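Local coordinates for uncharacterized protein (Bacteroides ovatus CL02T12C04, PDB 6PTM), which probably hydrolyses carrageenan chains from their ends, acting as an exo-carrageenase of glycoside hydrolase family 42, at residues P169-D174 with Y553-Q558; H392-P397 with G422-S427; S418-N423 with D463-N468; A453-K458 with T497-T502. All coordinates share one frame; numbering follows the deposited sequence.

Contact 1 (P169-D174 with Y553-Q558); sequences PVFLAD and YIMSFQ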
loop_
_atom_site.group_PDB
_atom_site.type_symbol
_atom_site.label_atom_id
_atom_site.label_comp_id
_atom_site.label_asym_id
_atom_site.label_seq_id
_atom_site.Cartn_x
_atom_site.Cartn_y
_atom_site.Cartn_z
ATOM N N PRO A 169 -12.915 -2.748 -15.548
ATOM C CA PRO A 169 -11.855 -2.416 -14.596
ATOM C C PRO A 169 -10.503 -2.324 -15.317
ATOM O O PRO A 169 -10.160 -3.217 -16.155
ATOM C CB PRO A 169 -11.866 -3.532 -13.527
ATOM C CG PRO A 169 -13.010 -4.452 -13.904
ATOM C CD PRO A 169 -13.510 -4.071 -15.276
ATOM N N VAL A 170 -9.748 -1.272 -14.970
ATOM C CA VAL A 170 -8.322 -1.125 -15.352
ATOM C C VAL A 170 -7.503 -0.822 -14.086
ATOM O O VAL A 170 -8.089 -0.495 -13.029
ATOM C CB VAL A 170 -8.107 -0.073 -16.455
ATOM C CG1 VAL A 170 -8.796 -0.479 -17.744
ATOM C CG2 VAL A 170 -8.542 1.326 -16.034
ATOM N N PHE A 171 -6.197 -0.952 -14.220
ATOM C CA PHE A 171 -5.178 -0.681 -13.190
ATOM C C PHE A 171 -4.187 0.339 -13.749
ATOM O O PHE A 171 -3.705 0.156 -14.874
ATOM C CB PHE A 171 -4.551 -2.008 -12.751
ATOM C CG PHE A 171 -5.595 -3.015 -12.320
ATOM C CD1 PHE A 171 -6.301 -2.836 -11.131
ATOM C CD2 PHE A 171 -5.919 -4.099 -13.122
ATOM C CE1 PHE A 171 -7.299 -3.724 -10.755
ATOM C CE2 PHE A 171 -6.938 -4.961 -12.760
ATOM C CZ PHE A 171 -7.617 -4.778 -11.578
ATOM N N LEU A 172 -3.841 1.348 -12.950
ATOM C CA LEU A 172 -3.064 2.516 -13.419
ATOM C C LEU A 172 -1.664 2.551 -12.787
ATOM O O LEU A 172 -1.522 2.324 -11.555
ATOM C CB LEU A 172 -3.830 3.804 -13.135
ATOM C CG LEU A 172 -5.208 3.944 -13.795
ATOM C CD1 LEU A 172 -5.728 5.374 -13.575
ATOM C CD2 LEU A 172 -5.223 3.568 -15.292
ATOM N N ALA A 173 -0.669 2.881 -13.601
ATOM C CA ALA A 173 0.706 3.166 -13.132
ATOM C C ALA A 173 1.193 4.465 -13.761
ATOM O O ALA A 173 1.056 4.619 -14.998
ATOM C CB ALA A 173 1.620 2.035 -13.478
ATOM N N ASP A 174 1.721 5.360 -12.937
ATOM C CA ASP A 174 2.527 6.532 -13.358
ATOM C C ASP A 174 3.721 6.683 -12.388
ATOM O O ASP A 174 3.986 5.781 -11.602
ATOM C CB ASP A 174 1.657 7.789 -13.465
ATOM C CG ASP A 174 2.188 8.815 -14.461
ATOM O OD1 ASP A 174 1.380 9.488 -15.111
ATOM O OD2 ASP A 174 3.413 8.978 -14.530
ATOM N N TYR A 553 -10.858 -11.246 -13.773
ATOM C CA TYR A 553 -10.244 -12.261 -12.886
ATOM C C TYR A 553 -9.640 -11.546 -11.656
ATOM O O TYR A 553 -9.855 -11.980 -10.515
ATOM C CB TYR A 553 -9.197 -13.080 -13.640
ATOM C CG TYR A 553 -9.731 -14.017 -14.698
ATOM C CD1 TYR A 553 -11.077 -14.358 -14.781
ATOM C CD2 TYR A 553 -8.857 -14.581 -15.625
ATOM C CE1 TYR A 553 -11.524 -15.253 -15.739
ATOM C CE2 TYR A 553 -9.294 -15.467 -16.588
ATOM C CZ TYR A 553 -10.630 -15.810 -16.638
ATOM O OH TYR A 553 -11.061 -16.696 -17.584
ATOM N N ILE A 554 -8.910 -10.451 -11.898
ATOM C CA ILE A 554 -8.169 -9.702 -10.859
ATOM C C ILE A 554 -9.191 -9.160 -9.871
ATOM O O ILE A 554 -9.021 -9.377 -8.627
ATOM C CB ILE A 554 -7.259 -8.624 -11.476
ATOM C CG1 ILE A 554 -6.183 -9.213 -12.388
ATOM C CG2 ILE A 554 -6.638 -7.776 -10.380
ATOM C CD1 ILE A 554 -5.309 -10.279 -11.745
ATOM N N MET A 555 -10.288 -8.570 -10.355
ATOM C CA MET A 555 -11.267 -8.039 -9.378
ATOM C C MET A 555 -11.870 -9.216 -8.603
ATOM O O MET A 555 -12.075 -9.039 -7.427
ATOM C CB MET A 555 -12.372 -7.197 -10.018
ATOM C CG MET A 555 -11.885 -5.982 -10.735
ATOM S SD MET A 555 -10.860 -4.880 -9.695
ATOM C CE MET A 555 -11.927 -4.730 -8.263
ATOM N N SER A 556 -12.106 -10.390 -9.220
ATOM C CA SER A 556 -12.629 -11.570 -8.490
ATOM C C SER A 556 -11.633 -11.992 -7.397
ATOM O O SER A 556 -12.071 -12.275 -6.226
ATOM C CB SER A 556 -12.960 -12.701 -9.407
ATOM O OG SER A 556 -14.048 -12.347 -10.246
ATOM N N PHE A 557 -10.339 -12.022 -7.710
ATOM C CA PHE A 557 -9.312 -12.331 -6.675
ATOM C C PHE A 557 -9.332 -11.267 -5.568
ATOM O O PHE A 557 -9.261 -11.677 -4.407
ATOM C CB PHE A 557 -7.905 -12.457 -7.260
ATOM C CG PHE A 557 -7.687 -13.704 -8.072
ATOM C CD1 PHE A 557 -7.762 -14.956 -7.474
ATOM C CD2 PHE A 557 -7.383 -13.634 -9.420
ATOM C CE1 PHE A 557 -7.551 -16.113 -8.216
ATOM C CE2 PHE A 557 -7.129 -14.786 -10.141
ATOM C CZ PHE A 557 -7.242 -16.021 -9.552
ATOM N N GLN A 558 -9.436 -9.971 -5.880
ATOM C CA GLN A 558 -9.404 -8.888 -4.845
ATOM C C GLN A 558 -10.637 -9.041 -3.944
ATOM O O GLN A 558 -10.557 -8.798 -2.724
ATOM C CB GLN A 558 -9.440 -7.475 -5.447
ATOM C CG GLN A 558 -8.161 -7.009 -6.153
ATOM C CD GLN A 558 -8.259 -5.551 -6.537
ATOM O OE1 GLN A 558 -9.296 -4.891 -6.271
ATOM N NE2 GLN A 558 -7.177 -5.024 -7.110
#

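Contact 2 (H392-P397 with G422-S427); sequences HIKIMP and GNDASS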
loop_
_atom_site.group_PDB
_atom_site.type_symbol
_atom_site.label_atom_id
_atom_site.label_comp_id
_atom_site.label_asym_id
_atom_site.label_seq_id
_atom_site.Cartn_x
_atom_site.Cartn_y
_atom_site.Cartn_z
ATOM N N HIS A 392 -8.085 10.751 0.628
ATOM C CA HIS A 392 -7.180 9.716 1.137
ATOM C C HIS A 392 -5.966 10.385 1.739
ATOM O O HIS A 392 -5.774 11.598 1.580
ATOM C CB HIS A 392 -6.817 8.726 0.011
ATOM C CG HIS A 392 -6.352 9.381 -1.237
ATOM N ND1 HIS A 392 -5.010 9.488 -1.560
ATOM C CD2 HIS A 392 -7.046 9.921 -2.259
ATOM C CE1 HIS A 392 -4.898 10.091 -2.724
ATOM N NE2 HIS A 392 -6.152 10.363 -3.192
ATOM N N ILE A 393 -5.145 9.556 2.355
ATOM C CA ILE A 393 -3.942 9.974 3.105
ATOM C C ILE A 393 -2.785 9.065 2.676
ATOM O O ILE A 393 -2.995 7.824 2.575
ATOM C CB ILE A 393 -4.262 9.903 4.611
ATOM C CG1 ILE A 393 -5.516 10.710 4.968
ATOM C CG2 ILE A 393 -3.074 10.320 5.459
ATOM C CD1 ILE A 393 -6.132 10.287 6.315
ATOM N N LYS A 394 -1.600 9.639 2.450
ATOM C CA LYS A 394 -0.410 8.821 2.088
ATOM C C LYS A 394 0.153 8.198 3.375
ATOM O O LYS A 394 1.198 8.644 3.899
ATOM C CB LYS A 394 0.608 9.643 1.314
ATOM C CG LYS A 394 1.829 8.835 0.886
ATOM C CD LYS A 394 2.942 9.660 0.354
ATOM C CE LYS A 394 2.564 10.392 -0.928
ATOM N NZ LYS A 394 3.727 11.115 -1.512
ATOM N N ILE A 395 -0.567 7.211 3.893
ATOM C CA ILE A 395 -0.232 6.555 5.184
ATOM C C ILE A 395 0.903 5.566 4.940
ATOM O O ILE A 395 0.807 4.789 3.982
ATOM C CB ILE A 395 -1.452 5.841 5.776
ATOM C CG1 ILE A 395 -2.553 6.833 6.157
ATOM C CG2 ILE A 395 -1.021 4.976 6.939
ATOM C CD1 ILE A 395 -3.885 6.150 6.350
ATOM N N MET A 396 1.907 5.568 5.814
ATOM C CA MET A 396 2.975 4.539 5.777
ATOM C C MET A 396 2.400 3.265 6.381
ATOM O O MET A 396 2.151 3.234 7.567
ATOM C CB MET A 396 4.179 4.998 6.595
ATOM C CG MET A 396 4.880 6.194 5.993
ATOM S SD MET A 396 5.820 7.077 7.248
ATOM C CE MET A 396 6.790 5.755 8.006
ATOM N N PRO A 397 2.179 2.162 5.645
ATOM C CA PRO A 397 1.521 0.999 6.241
ATOM C C PRO A 397 2.249 0.388 7.440
ATOM O O PRO A 397 1.594 -0.252 8.214
ATOM C CB PRO A 397 1.493 -0.007 5.100
ATOM C CG PRO A 397 1.461 0.865 3.874
ATOM C CD PRO A 397 2.393 2.010 4.205
ATOM N N GLY A 422 -5.694 5.242 0.725
ATOM C CA GLY A 422 -4.362 5.807 0.481
ATOM C C GLY A 422 -3.309 5.058 1.262
ATOM O O GLY A 422 -3.626 4.554 2.388
ATOM N N ASN A 423 -2.101 5.012 0.692
ATOM C CA ASN A 423 -0.871 4.526 1.360
ATOM C C ASN A 423 0.327 4.806 0.452
ATOM O O ASN A 423 0.124 5.172 -0.683
ATOM C CB ASN A 423 -0.918 3.029 1.666
ATOM C CG ASN A 423 -1.162 2.180 0.439
ATOM O OD1 ASN A 423 -0.222 1.855 -0.288
ATOM N ND2 ASN A 423 -2.392 1.821 0.172
ATOM N N ASP A 424 1.531 4.560 0.956
ATOM C CA ASP A 424 2.785 4.506 0.146
ATOM C C ASP A 424 3.539 3.257 0.600
ATOM O O ASP A 424 4.672 3.361 1.075
ATOM C CB ASP A 424 3.531 5.837 0.170
ATOM C CG ASP A 424 4.266 6.160 1.451
ATOM O OD1 ASP A 424 3.807 5.734 2.514
ATOM O OD2 ASP A 424 5.293 6.854 1.362
ATOM N N ALA A 425 2.873 2.117 0.469
ATOM C CA ALA A 425 3.428 0.786 0.806
ATOM C C ALA A 425 4.792 0.656 0.162
ATOM O O ALA A 425 4.911 1.032 -1.037
ATOM C CB ALA A 425 2.535 -0.342 0.360
ATOM N N SER A 426 5.750 0.169 0.967
ATOM C CA SER A 426 7.115 -0.266 0.586
ATOM C C SER A 426 7.176 -1.794 0.574
ATOM O O SER A 426 6.453 -2.441 1.375
ATOM C CB SER A 426 8.180 0.218 1.542
ATOM O OG SER A 426 8.234 1.626 1.576
ATOM N N SER A 427 8.069 -2.330 -0.255
ATOM C CA SER A 427 8.483 -3.751 -0.233
ATOM C C SER A 427 10.020 -3.811 -0.316
ATOM O O SER A 427 10.694 -3.522 0.670
ATOM C CB SER A 427 7.775 -4.524 -1.330
ATOM O OG SER A 427 8.033 -3.953 -2.612
HETATM O O HOH W 1 -6.357 6.929 3.207
#

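Contact 3 (S418-N423 with D463-N468); sequences SEIIGN and DKVMFN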
loop_
_atom_site.group_PDB
_atom_site.type_symbol
_atom_site.label_atom_id
_atom_site.label_comp_id
_atom_site.label_asym_id
_atom_site.label_seq_id
_atom_site.Cartn_x
_atom_site.Cartn_y
_atom_site.Cartn_z
ATOM N N SER A 418 -11.778 7.395 4.742
ATOM C CA SER A 418 -11.314 7.776 3.389
ATOM C C SER A 418 -12.157 7.105 2.301
ATOM O O SER A 418 -12.413 5.919 2.399
ATOM C CB SER A 418 -9.873 7.390 3.224
ATOM O OG SER A 418 -9.018 8.215 3.974
ATOM N N GLU A 419 -12.559 7.875 1.298
ATOM C CA GLU A 419 -13.297 7.367 0.113
ATOM C C GLU A 419 -12.375 6.463 -0.723
ATOM O O GLU A 419 -12.885 5.581 -1.387
ATOM C CB GLU A 419 -13.921 8.514 -0.681
ATOM C CG GLU A 419 -14.967 9.283 0.098
ATOM C CD GLU A 419 -14.483 10.145 1.256
ATOM O OE1 GLU A 419 -13.340 10.640 1.226
ATOM O OE2 GLU A 419 -15.266 10.315 2.187
ATOM N N ILE A 420 -11.076 6.776 -0.746
ATOM C CA ILE A 420 -10.033 5.997 -1.478
ATOM C C ILE A 420 -9.018 5.505 -0.430
ATOM O O ILE A 420 -8.705 6.283 0.446
ATOM C CB ILE A 420 -9.371 6.868 -2.570
ATOM C CG1 ILE A 420 -10.315 7.209 -3.729
ATOM C CG2 ILE A 420 -8.076 6.253 -3.067
ATOM C CD1 ILE A 420 -9.794 8.271 -4.656
ATOM N N ILE A 421 -8.570 4.252 -0.510
ATOM C CA ILE A 421 -7.554 3.709 0.432
ATOM C C ILE A 421 -6.203 4.257 -0.005
ATOM O O ILE A 421 -5.680 3.806 -1.021
ATOM C CB ILE A 421 -7.588 2.180 0.491
ATOM C CG1 ILE A 421 -8.981 1.679 0.859
ATOM C CG2 ILE A 421 -6.550 1.673 1.463
ATOM C CD1 ILE A 421 -9.138 0.196 0.699
ATOM N N GLY A 422 -5.694 5.242 0.725
ATOM C CA GLY A 422 -4.362 5.807 0.481
ATOM C C GLY A 422 -3.309 5.058 1.262
ATOM O O GLY A 422 -3.626 4.554 2.388
ATOM N N ASN A 423 -2.101 5.012 0.692
ATOM C CA ASN A 423 -0.871 4.526 1.360
ATOM C C ASN A 423 0.327 4.806 0.452
ATOM O O ASN A 423 0.124 5.172 -0.683
ATOM C CB ASN A 423 -0.918 3.029 1.666
ATOM C CG ASN A 423 -1.162 2.180 0.439
ATOM O OD1 ASN A 423 -0.222 1.855 -0.288
ATOM N ND2 ASN A 423 -2.392 1.821 0.172
ATOM N N ASP A 463 -14.782 -1.975 -0.496
ATOM C CA ASP A 463 -15.474 -1.464 -1.713
ATOM C C ASP A 463 -14.901 -0.122 -2.184
ATOM O O ASP A 463 -15.662 0.722 -2.722
ATOM C CB ASP A 463 -16.989 -1.386 -1.461
ATOM C CG ASP A 463 -17.581 -2.761 -1.157
ATOM O OD1 ASP A 463 -16.980 -3.779 -1.581
ATOM O OD2 ASP A 463 -18.605 -2.812 -0.462
ATOM N N LYS A 464 -13.600 0.035 -2.070
ATOM C CA LYS A 464 -12.863 1.277 -2.387
ATOM C C LYS A 464 -11.662 0.982 -3.272
ATOM O O LYS A 464 -11.033 -0.079 -3.148
ATOM C CB LYS A 464 -12.369 1.982 -1.120
ATOM C CG LYS A 464 -13.479 2.497 -0.229
ATOM C CD LYS A 464 -12.951 3.017 1.109
ATOM C CE LYS A 464 -14.064 3.399 2.049
ATOM N NZ LYS A 464 -13.515 3.750 3.366
ATOM N N VAL A 465 -11.418 1.902 -4.190
ATOM C CA VAL A 465 -10.158 1.986 -4.949
ATOM C C VAL A 465 -9.022 2.142 -3.934
ATOM O O VAL A 465 -9.155 2.864 -2.947
ATOM C CB VAL A 465 -10.265 3.129 -5.960
ATOM C CG1 VAL A 465 -8.932 3.678 -6.456
ATOM C CG2 VAL A 465 -11.141 2.681 -7.115
ATOM N N MET A 466 -7.911 1.493 -4.213
ATOM C CA MET A 466 -6.677 1.681 -3.439
ATOM C C MET A 466 -5.629 2.392 -4.306
ATOM O O MET A 466 -5.265 1.894 -5.390
ATOM C CB MET A 466 -6.145 0.350 -2.911
ATOM C CG MET A 466 -4.903 0.557 -2.053
ATOM S SD MET A 466 -4.038 -1.010 -1.715
ATOM C CE MET A 466 -5.230 -1.759 -0.603
ATOM N N PHE A 467 -5.098 3.497 -3.786
ATOM C CA PHE A 467 -4.168 4.391 -4.513
ATOM C C PHE A 467 -2.881 4.527 -3.709
ATOM O O PHE A 467 -2.906 5.163 -2.661
ATOM C CB PHE A 467 -4.826 5.750 -4.761
ATOM C CG PHE A 467 -4.053 6.668 -5.675
ATOM C CD1 PHE A 467 -2.980 6.230 -6.435
ATOM C CD2 PHE A 467 -4.422 7.996 -5.776
ATOM C CE1 PHE A 467 -2.297 7.100 -7.272
ATOM C CE2 PHE A 467 -3.760 8.854 -6.636
ATOM C CZ PHE A 467 -2.678 8.414 -7.357
ATOM N N ASN A 468 -1.830 3.845 -4.153
ATOM C CA ASN A 468 -0.460 3.998 -3.610
ATOM C C ASN A 468 0.175 5.219 -4.276
ATOM O O ASN A 468 0.521 5.126 -5.445
ATOM C CB ASN A 468 0.369 2.727 -3.787
ATOM C CG ASN A 468 1.682 2.813 -3.054
ATOM O OD1 ASN A 468 2.245 3.911 -2.896
ATOM N ND2 ASN A 468 2.204 1.648 -2.672
HETATM O O HOH W 2 -12.713 4.487 -4.082
#

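Contact 4 (A453-K458 with T497-T502); sequences AYDFMK and TIHGLT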
loop_
_atom_site.group_PDB
_atom_site.type_symbol
_atom_site.label_atom_id
_atom_site.label_comp_id
_atom_site.label_asym_id
_atom_site.label_seq_id
_atom_site.Cartn_x
_atom_site.Cartn_y
_atom_site.Cartn_z
ATOM N N ALA A 453 -0.802 -5.671 5.458
ATOM C CA ALA A 453 -1.423 -4.332 5.666
ATOM C C ALA A 453 -2.557 -4.086 4.637
ATOM O O ALA A 453 -3.615 -3.563 5.026
ATOM C CB ALA A 453 -0.386 -3.243 5.626
ATOM N N TYR A 454 -2.350 -4.423 3.357
ATOM C CA TYR A 454 -3.397 -4.347 2.299
ATOM C C TYR A 454 -4.622 -5.162 2.757
ATOM O O TYR A 454 -5.787 -4.688 2.630
ATOM C CB TYR A 454 -2.767 -4.737 0.949
ATOM C CG TYR A 454 -2.000 -3.609 0.287
ATOM C CD1 TYR A 454 -1.611 -2.468 0.993
ATOM C CD2 TYR A 454 -1.653 -3.672 -1.050
ATOM C CE1 TYR A 454 -0.921 -1.439 0.379
ATOM C CE2 TYR A 454 -0.954 -2.650 -1.674
ATOM C CZ TYR A 454 -0.611 -1.521 -0.968
ATOM O OH TYR A 454 0.036 -0.506 -1.613
ATOM N N ASP A 455 -4.388 -6.372 3.267
ATOM C CA ASP A 455 -5.483 -7.272 3.715
ATOM C C ASP A 455 -6.236 -6.630 4.893
ATOM O O ASP A 455 -7.479 -6.786 4.968
ATOM C CB ASP A 455 -4.964 -8.686 4.010
ATOM C CG ASP A 455 -4.616 -9.466 2.744
ATOM O OD1 ASP A 455 -4.964 -8.955 1.638
ATOM O OD2 ASP A 455 -3.969 -10.554 2.866
ATOM N N PHE A 456 -5.541 -5.911 5.765
ATOM C CA PHE A 456 -6.189 -5.203 6.886
ATOM C C PHE A 456 -7.058 -4.066 6.309
ATOM O O PHE A 456 -8.247 -3.957 6.673
ATOM C CB PHE A 456 -5.150 -4.790 7.928
ATOM C CG PHE A 456 -5.739 -4.037 9.092
ATOM C CD1 PHE A 456 -6.345 -4.714 10.142
ATOM C CD2 PHE A 456 -5.769 -2.645 9.098
ATOM C CE1 PHE A 456 -6.918 -4.011 11.202
ATOM C CE2 PHE A 456 -6.316 -1.948 10.175
ATOM C CZ PHE A 456 -6.902 -2.628 11.217
ATOM N N MET A 457 -6.475 -3.225 5.465
ATOM C CA MET A 457 -7.180 -2.084 4.837
ATOM C C MET A 457 -8.420 -2.611 4.059
ATOM O O MET A 457 -9.500 -2.007 4.177
ATOM C CB MET A 457 -6.220 -1.349 3.898
ATOM C CG MET A 457 -5.163 -0.541 4.575
ATOM S SD MET A 457 -3.997 0.141 3.326
ATOM C CE MET A 457 -2.400 -0.184 4.071
ATOM N N LYS A 458 -8.306 -3.710 3.299
ATOM C CA LYS A 458 -9.453 -4.234 2.532
ATOM C C LYS A 458 -10.449 -4.940 3.471
ATOM O O LYS A 458 -11.651 -4.954 3.137
ATOM C CB LYS A 458 -8.987 -5.168 1.419
ATOM C CG LYS A 458 -8.197 -4.489 0.305
ATOM C CD LYS A 458 -9.070 -3.606 -0.588
ATOM C CE LYS A 458 -9.758 -4.456 -1.626
ATOM N NZ LYS A 458 -10.641 -3.649 -2.475
ATOM N N THR A 497 -1.542 -5.984 -6.468
ATOM C CA THR A 497 -2.840 -5.833 -7.159
ATOM C C THR A 497 -3.795 -6.948 -6.719
ATOM O O THR A 497 -4.973 -6.645 -6.455
ATOM C CB THR A 497 -2.675 -5.750 -8.680
ATOM O OG1 THR A 497 -1.778 -4.671 -8.939
ATOM C CG2 THR A 497 -4.033 -5.516 -9.302
ATOM N N ILE A 498 -3.305 -8.176 -6.584
ATOM C CA ILE A 498 -4.138 -9.283 -6.042
ATOM C C ILE A 498 -4.709 -8.875 -4.664
ATOM O O ILE A 498 -5.875 -9.222 -4.375
ATOM C CB ILE A 498 -3.357 -10.600 -6.010
ATOM C CG1 ILE A 498 -3.095 -11.117 -7.436
ATOM C CG2 ILE A 498 -4.060 -11.622 -5.115
ATOM C CD1 ILE A 498 -4.315 -11.531 -8.211
ATOM N N HIS A 499 -3.944 -8.145 -3.849
ATOM C CA HIS A 499 -4.332 -7.768 -2.471
ATOM C C HIS A 499 -5.082 -6.422 -2.437
ATOM O O HIS A 499 -5.315 -5.922 -1.318
ATOM C CB HIS A 499 -3.098 -7.825 -1.591
ATOM C CG HIS A 499 -2.617 -9.223 -1.292
ATOM N ND1 HIS A 499 -2.858 -9.832 -0.065
ATOM C CD2 HIS A 499 -1.941 -10.126 -2.046
ATOM C CE1 HIS A 499 -2.322 -11.037 -0.059
ATOM N NE2 HIS A 499 -1.736 -11.248 -1.287
ATOM N N GLY A 500 -5.393 -5.814 -3.585
ATOM C CA GLY A 500 -6.316 -4.662 -3.634
ATOM C C GLY A 500 -5.789 -3.437 -4.363
ATOM O O GLY A 500 -6.581 -2.543 -4.624
ATOM N N LEU A 501 -4.502 -3.366 -4.657
ATOM C CA LEU A 501 -3.945 -2.154 -5.301
ATOM C C LEU A 501 -4.623 -1.886 -6.651
ATOM O O LEU A 501 -4.660 -2.789 -7.526
ATOM C CB LEU A 501 -2.448 -2.342 -5.484
ATOM C CG LEU A 501 -1.710 -1.170 -6.122
ATOM C CD1 LEU A 501 -1.878 0.098 -5.273
ATOM C CD2 LEU A 501 -0.247 -1.558 -6.254
ATOM N N THR A 502 -5.042 -0.638 -6.849
ATOM C CA THR A 502 -5.772 -0.210 -8.068
ATOM C C THR A 502 -4.907 0.730 -8.902
ATOM O O THR A 502 -4.972 0.658 -10.119
ATOM C CB THR A 502 -7.116 0.468 -7.775
ATOM O OG1 THR A 502 -7.736 -0.063 -6.605
ATOM C CG2 THR A 502 -8.051 0.308 -8.954
HETATM O O HOH W 3 -6.893 -7.773 0.274
HETATM O O HOH W 4 -9.054 -1.946 -3.586
#

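Contact 1 (P169-D174 with Y553-Q558)
Phe171 and Pro169 meet Ile554, Met555 and Gln558 on one side of helix 551-559. Most of the contact is apolar. Phe171 CZ lies 3.4 Å from Ile554 CG2, and the neighbouring ring atom CE2 is 3.7 Å from the same methyl. This CG2 branch does the touching, and the CG1 branch leads away from the ring. Ile554 also packs on Leu547 of helix 534-549. Beside Ile554, Pro169 CG packs against Met555 CG at 3.7 Å.

The second interaction is a Met-aromatic contact. Met555 SD sits at the edge of the Phe171 ring, near its plane, 3.8 Å from CZ. The chain of Met555 is bent at chi2 (-55°) and again at chi3 (-50°), which folds the sulfur round beside the ring.

The polar part is slight. Gln558 NE2 comes within 3.9 Å of Phe171 CE1, but its hydrogen bond goes to the carbonyl of Thr497. No hydrogen bond joins the two segments. Nearby, Pro169 O and Phe171 N bond to Ser551 OG of helix 551-559 and Asn548 OD1 of helix 534-549, tying the strand to both helices.

All the touching residues are buried. The arrangement is that of a barrel strand packed on outer helices: strand 168-175 is probably the first of the (beta/alpha)8 barrel of this family, and helix 551-559 comes after its probable last strand, 503-506.

Contact 2 (H392-P397 with G422-S427)
Lys394 sets CG anti to its backbone N (chi1 -178°), and Asp424 holds its carboxylate carbon between backbone N and carbonyl carbon (chi1 75°). These torsions bring the two side chains across each other at about a right angle, with Lys394 CG 3.5 Å from Asp424 CB. They lie where strands 391-394 and 421-423 run side by side, probably as neighbouring strands of the (beta/alpha)8 barrel of family 42 enzymes.

The methylenes CG and CD of Lys394 lie across Asp424 CB and its carboxylate; the charged ends do not meet. The amine of Lys394 instead reaches Glu470 in a salt bridge and Asn292 in a hydrogen bond. Both segments leave their strands here, at the barrel end where clan GH-A enzymes carry their active site.

The backbones are only loosely joined. Asp424 N donates to Ile395 O at 3.1 Å, from above the carbonyl plane. The CA of Asn423 also approaches this oxygen, in a CA-H...O contact. Lys394 is the centre of an inverse gamma turn, closed by a weak bond from Ile395 N to Ile393 O. Gly422 CA lies 3.2 Å from that same Ile393 O, a tight approach. A water accepts from both Ile393 N and Gly422 N and bridges the strands where no direct bond is made.

Further on, Pro397 CG rests on Ala425 CA at 3.6 Å. Asn423 begins an Asx turn: Ala425 N donates to Asn423 OD1 at 3.2 Å, in the carbonyl plane and on a lone pair.

Contact 3 (S418-N423 with D463-N468)
Ile421 to Asn423 and Met466 to Asn468 pair as parallel strands, their axes 4.8 Å apart and inclined by 16°. Ile421 N donates to Val465 O at 2.9 Å, and Ile421 O accepts from Phe467 N. The last bond of the ladder, Asn423 N to Phe467 O, is weak. Where the chains draw apart before the strands, a water links Glu419 O to Val465 N.

Ile421, Asn423, Met466 and Asn468 point to one face of the sheet, which helix 448-460 covers. Met466 puts CG anti to its backbone N (chi1 -177°), and CG then lies against Ile421 CB at 4.0 Å and Asn423 ND2 at 3.6 Å. The amides of Asn423 and Asn468 cross with their planes 70° apart. They make no hydrogen bond to each other but share Tyr454 OH as a partner. Parallel pairing with a helix packed outside is the repeating pattern of a (beta/alpha)8 barrel, and these are probably its sixth and seventh strands. On the other face Ile420 CG2 touches Phe467 CB at 3.7 Å, the two side chains side by side.

Lys464 stretches out fully alongside Ser418 and Glu419. Its CG passes 3.3 Å from Glu419 O, and NZ donates to Ser418 O at 2.6 Å. The carbonyls of Thr415 and Arg416 also accept from this amine, which probably offsets the negative end of helix 411-417.

Contact 4 (A453-K458 with T497-T502)
His499 turns the edge of its ring to Asp455, whose CG lies in the ring plane. The carboxylate and imidazole planes are inclined by 24°. His499 ND1 donates to Asp455 OD1 at 2.8 Å, on the syn side of the carboxylate but out of its plane. The Tyr454 ring is approached obliquely: Leu501 CB comes within 4.1 Å of its CE2. Tyr454 CB rests on His499 O at 3.6 Å.

Gly500 ends helix 486-498 in a Schellman motif, with positive phi (128°). Lys458 runs past this turn, its CG 3.6 Å from His499 O. Two waters complete the join. One donates to both Asp455 OD1 and His499 O. The other accepts from Lys458 NZ at 2.6 Å and donates to Gly500 O. This amine also bonds to the carbonyl of Pro462. The contact thus fastens the C-terminal turn of one outer helix of the barrel to the side of helix 448-460.

Both polar ends of the imidazole are used, since His499 NE2 bonds to Glu708 of strand 707-715. Asp455 OD2 bonds to Tyr587 OH. Flanked by two carboxylates, the buried His499 may well carry a positive charge.

Contact 1 opens first, on strand 168-175, and closes last, on helix 551-559. Its long loop encloses the other three contacts. Contact 2 joins strand 391-394 to 421-423 over a short loop holding helices 398-401 and 411-417. Contact 3 begins where contact 2 ends: they share Gly422 and Asn423 and place strand 421-423 between 391-394 and 466-471. Contact 4 opens on helix 448-460, inside the loop of contact 3, and closes beyond it, so these two cross. Contacts 2 and 4 follow in series. Contacts 1 and 4 touch: Leu172 N probably bonds to Thr502 O, where strand 168-175 runs beside strand 503-506, probably closing the barrel between first and eighth strands. Helices 551-559 and 486-498 meet there too.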